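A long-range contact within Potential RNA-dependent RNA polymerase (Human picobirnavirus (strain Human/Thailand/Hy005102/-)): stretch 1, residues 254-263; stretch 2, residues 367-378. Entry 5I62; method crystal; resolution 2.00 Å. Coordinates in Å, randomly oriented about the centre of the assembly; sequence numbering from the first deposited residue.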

# COMPACT_ATOMS: atom_id res chain seq x y z
N ARG A 254 -14.02 -29.59 -3.02
CA ARG A 254 -15.32 -29.00 -3.26
C ARG A 254 -15.35 -27.50 -2.98
O ARG A 254 -16.35 -26.85 -3.31
CB ARG A 254 -16.38 -29.69 -2.39
CG ARG A 254 -16.46 -31.21 -2.57
CD ARG A 254 -16.86 -31.58 -3.99
NE ARG A 254 -17.27 -32.98 -4.12
CZ ARG A 254 -18.23 -33.58 -3.41
NH1 ARG A 254 -18.92 -32.90 -2.49
NH2 ARG A 254 -18.51 -34.86 -3.63
N ASP A 255 -14.30 -26.94 -2.40
CA ASP A 255 -14.37 -25.58 -1.89
C ASP A 255 -13.90 -24.56 -2.92
O ASP A 255 -13.11 -24.87 -3.81
CB ASP A 255 -13.54 -25.41 -0.62
CG ASP A 255 -14.15 -26.11 0.57
OD1 ASP A 255 -15.37 -25.92 0.82
OD2 ASP A 255 -13.41 -26.86 1.25
N VAL A 256 -14.40 -23.33 -2.76
CA VAL A 256 -13.93 -22.22 -3.57
C VAL A 256 -12.78 -21.54 -2.82
O VAL A 256 -12.59 -21.73 -1.62
CB VAL A 256 -15.04 -21.20 -3.87
CG1 VAL A 256 -16.15 -21.84 -4.72
CG2 VAL A 256 -15.61 -20.64 -2.58
N VAL A 257 -12.03 -20.75 -3.55
CA VAL A 257 -11.15 -19.74 -2.97
C VAL A 257 -11.89 -18.42 -3.03
O VAL A 257 -12.55 -18.12 -4.03
CB VAL A 257 -9.82 -19.67 -3.75
CG1 VAL A 257 -8.94 -18.54 -3.22
CG2 VAL A 257 -9.11 -21.00 -3.66
N VAL A 258 -11.83 -17.64 -1.95
CA VAL A 258 -12.49 -16.35 -1.88
C VAL A 258 -11.43 -15.26 -1.87
O VAL A 258 -10.53 -15.26 -1.03
CB VAL A 258 -13.40 -16.22 -0.65
CG1 VAL A 258 -14.00 -14.81 -0.58
CG2 VAL A 258 -14.49 -17.28 -0.68
N CYS A 259 -11.54 -14.32 -2.80
CA CYS A 259 -10.68 -13.13 -2.84
C CYS A 259 -11.52 -11.96 -2.33
O CYS A 259 -12.49 -11.56 -2.99
CB CYS A 259 -10.18 -12.87 -4.25
SG CYS A 259 -9.44 -14.31 -5.04
N THR A 260 -11.14 -11.43 -1.18
CA THR A 260 -11.98 -10.46 -0.51
C THR A 260 -11.64 -9.05 -0.97
O THR A 260 -10.59 -8.80 -1.56
CB THR A 260 -11.82 -10.58 1.01
OG1 THR A 260 -10.44 -10.60 1.34
CG2 THR A 260 -12.48 -11.87 1.51
N ASP A 261 -12.53 -8.12 -0.65
CA ASP A 261 -12.22 -6.73 -0.93
C ASP A 261 -12.95 -5.85 0.08
O ASP A 261 -14.14 -6.07 0.33
CB ASP A 261 -12.64 -6.40 -2.35
CG ASP A 261 -12.38 -4.96 -2.70
OD1 ASP A 261 -11.36 -4.62 -3.28
OD2 ASP A 261 -13.15 -4.10 -2.28
N PHE A 262 -12.25 -4.86 0.64
CA PHE A 262 -12.79 -3.90 1.59
C PHE A 262 -12.99 -2.54 0.92
O PHE A 262 -12.19 -2.12 0.07
CB PHE A 262 -11.88 -3.73 2.79
CG PHE A 262 -11.86 -4.90 3.70
CD1 PHE A 262 -12.88 -5.12 4.61
CD2 PHE A 262 -10.80 -5.77 3.66
CE1 PHE A 262 -12.84 -6.20 5.48
CE2 PHE A 262 -10.74 -6.84 4.51
CZ PHE A 262 -11.76 -7.07 5.42
N SER A 263 -14.11 -1.89 1.24
CA SER A 263 -14.30 -0.49 0.88
C SER A 263 -13.78 0.35 2.03
O SER A 263 -14.28 0.25 3.16
CB SER A 263 -15.77 -0.17 0.62
OG SER A 263 -16.24 -0.88 -0.52
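Stretch 2, residues 367-378: GISAEDVMQSYS

Stretch 2 packs a helix and its lead-in loop along a strand of stretch 1, in a mainly apolar contact anchored at one end by a single direct hydrogen bond and supplemented by two bridging waters. Residues 370-378 form the helix, and its axis passes 9.4 Å from the axis of the stretch 1 strand that begins at Val257. The two run in broadly the same direction, with a signed crossing angle of -42°, so Gly367 lies near Asp255, Ala370 near Val258, and Tyr377 farther along near Phe262.

At the start, Asp255 OD1 accepts a hydrogen bond from Gly367 N at 2.7 Å. Gly367 has a positive phi of 79°, a conformation that favours glycine. A water ties the same region together, donating to Asp255 OD1 and Ile368 O while accepting from Val256 N. Ile368, extended with both chi angles t, has its CA-to-CB bond toward stretch 1; its CD1 lies 3.6 Å from Val258 CG2, and its CG2 is 3.4 Å from Val256 O and also 4.1 Å from Val256 CG2. A branched, purely hydrocarbon side chain can thus fill the space beside both valines.

The CA-to-CB bond of Ser369 points away from stretch 1, and its OG caps the helix, accepting from Asp372 N at 3.1 Å. At Ala370 the backbones are close: its CA is 6.0 Å from Val258 CA, and its small CB, directed sideways, lies 4.2 Å from Val258 CG1.

One and two turns on, Val373 and Tyr377 also have their CA-to-CB bonds toward stretch 1. Thr260 serves two roles here: its methyl CG2 packs 3.7 Å from Val373 CG1, while its OG1 shares a water with Tyr377 OH. The tyrosine therefore combines apolar packing with a polar tip. Its CD2 meets Phe262 CZ at 3.4 Å, the rings rim to rim with planes 13° apart, neither covering the other's face.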

# COMPACT_ATOMS: atom_id res chain seq x y z
N GLY A 367 -16.30 -25.37 3.29
CA GLY A 367 -17.61 -24.76 3.21
C GLY A 367 -17.63 -23.25 3.10
O GLY A 367 -18.70 -22.65 3.23
N ILE A 368 -16.48 -22.61 2.85
CA ILE A 368 -16.44 -21.15 2.76
C ILE A 368 -17.32 -20.64 1.62
O ILE A 368 -17.41 -21.26 0.56
CB ILE A 368 -14.99 -20.67 2.57
CG1 ILE A 368 -14.91 -19.14 2.56
CG2 ILE A 368 -14.39 -21.20 1.27
CD1 ILE A 368 -13.46 -18.67 2.52
N SER A 369 -17.98 -19.51 1.85
CA SER A 369 -18.64 -18.76 0.80
C SER A 369 -18.31 -17.27 0.97
O SER A 369 -17.92 -16.83 2.04
CB SER A 369 -20.16 -18.99 0.81
OG SER A 369 -20.78 -18.34 1.91
N ALA A 370 -18.43 -16.52 -0.13
CA ALA A 370 -18.11 -15.09 -0.06
C ALA A 370 -19.08 -14.36 0.87
O ALA A 370 -18.69 -13.45 1.60
CB ALA A 370 -18.14 -14.47 -1.45
N GLU A 371 -20.35 -14.75 0.87
CA GLU A 371 -21.29 -14.02 1.70
C GLU A 371 -21.12 -14.39 3.18
O GLU A 371 -21.35 -13.55 4.06
CB GLU A 371 -22.71 -14.27 1.21
CG GLU A 371 -23.14 -15.70 1.38
CD GLU A 371 -22.69 -16.62 0.23
OE1 GLU A 371 -21.99 -16.12 -0.71
OE2 GLU A 371 -22.99 -17.84 0.26
N ASP A 372 -20.69 -15.63 3.47
CA ASP A 372 -20.34 -15.95 4.85
C ASP A 372 -19.14 -15.12 5.32
O ASP A 372 -19.13 -14.61 6.45
CB ASP A 372 -20.02 -17.43 5.01
CG ASP A 372 -21.26 -18.30 5.00
OD1 ASP A 372 -22.39 -17.76 5.02
OD2 ASP A 372 -21.10 -19.54 5.00
N VAL A 373 -18.09 -15.06 4.51
CA VAL A 373 -16.92 -14.26 4.88
C VAL A 373 -17.34 -12.81 5.08
O VAL A 373 -16.98 -12.17 6.08
CB VAL A 373 -15.82 -14.39 3.80
CG1 VAL A 373 -14.72 -13.35 4.03
CG2 VAL A 373 -15.23 -15.78 3.79
N MET A 374 -18.15 -12.29 4.15
CA MET A 374 -18.58 -10.90 4.24
C MET A 374 -19.34 -10.64 5.54
O MET A 374 -19.09 -9.63 6.22
CB MET A 374 -19.43 -10.54 3.03
CG MET A 374 -19.32 -9.08 2.64
SD MET A 374 -20.71 -8.50 1.64
CE MET A 374 -22.05 -8.87 2.76
N GLN A 375 -20.26 -11.53 5.89
CA GLN A 375 -21.02 -11.39 7.14
C GLN A 375 -20.10 -11.45 8.35
O GLN A 375 -20.27 -10.69 9.32
CB GLN A 375 -22.09 -12.49 7.24
CG GLN A 375 -23.38 -12.19 6.50
CD GLN A 375 -24.30 -13.40 6.41
OE1 GLN A 375 -24.35 -14.24 7.33
NE2 GLN A 375 -25.05 -13.51 5.31
N SER A 376 -19.13 -12.37 8.33
CA SER A 376 -18.25 -12.54 9.49
C SER A 376 -17.34 -11.33 9.68
O SER A 376 -17.05 -10.95 10.82
CB SER A 376 -17.42 -13.81 9.34
OG SER A 376 -16.62 -14.04 10.50
N TYR A 377 -16.86 -10.75 8.58
CA TYR A 377 -15.99 -9.57 8.66
C TYR A 377 -16.78 -8.31 9.01
O TYR A 377 -16.37 -7.53 9.87
CB TYR A 377 -15.27 -9.34 7.34
CG TYR A 377 -14.19 -10.31 6.90
CD1 TYR A 377 -13.97 -11.52 7.55
CD2 TYR A 377 -13.40 -10.00 5.80
CE1 TYR A 377 -12.98 -12.40 7.10
CE2 TYR A 377 -12.42 -10.84 5.36
CZ TYR A 377 -12.20 -12.04 6.01
OH TYR A 377 -11.20 -12.87 5.54
N SER A 378 -17.90 -8.08 8.31
CA SER A 378 -18.58 -6.79 8.34
C SER A 378 -19.16 -6.47 9.71
O SER A 378 -19.31 -5.29 10.06
CB SER A 378 -19.67 -6.74 7.29
OG SER A 378 -19.10 -6.79 5.99
O HOH W 1 -16.60 -23.48 -0.60
O HOH W 2 -9.63 -12.03 3.60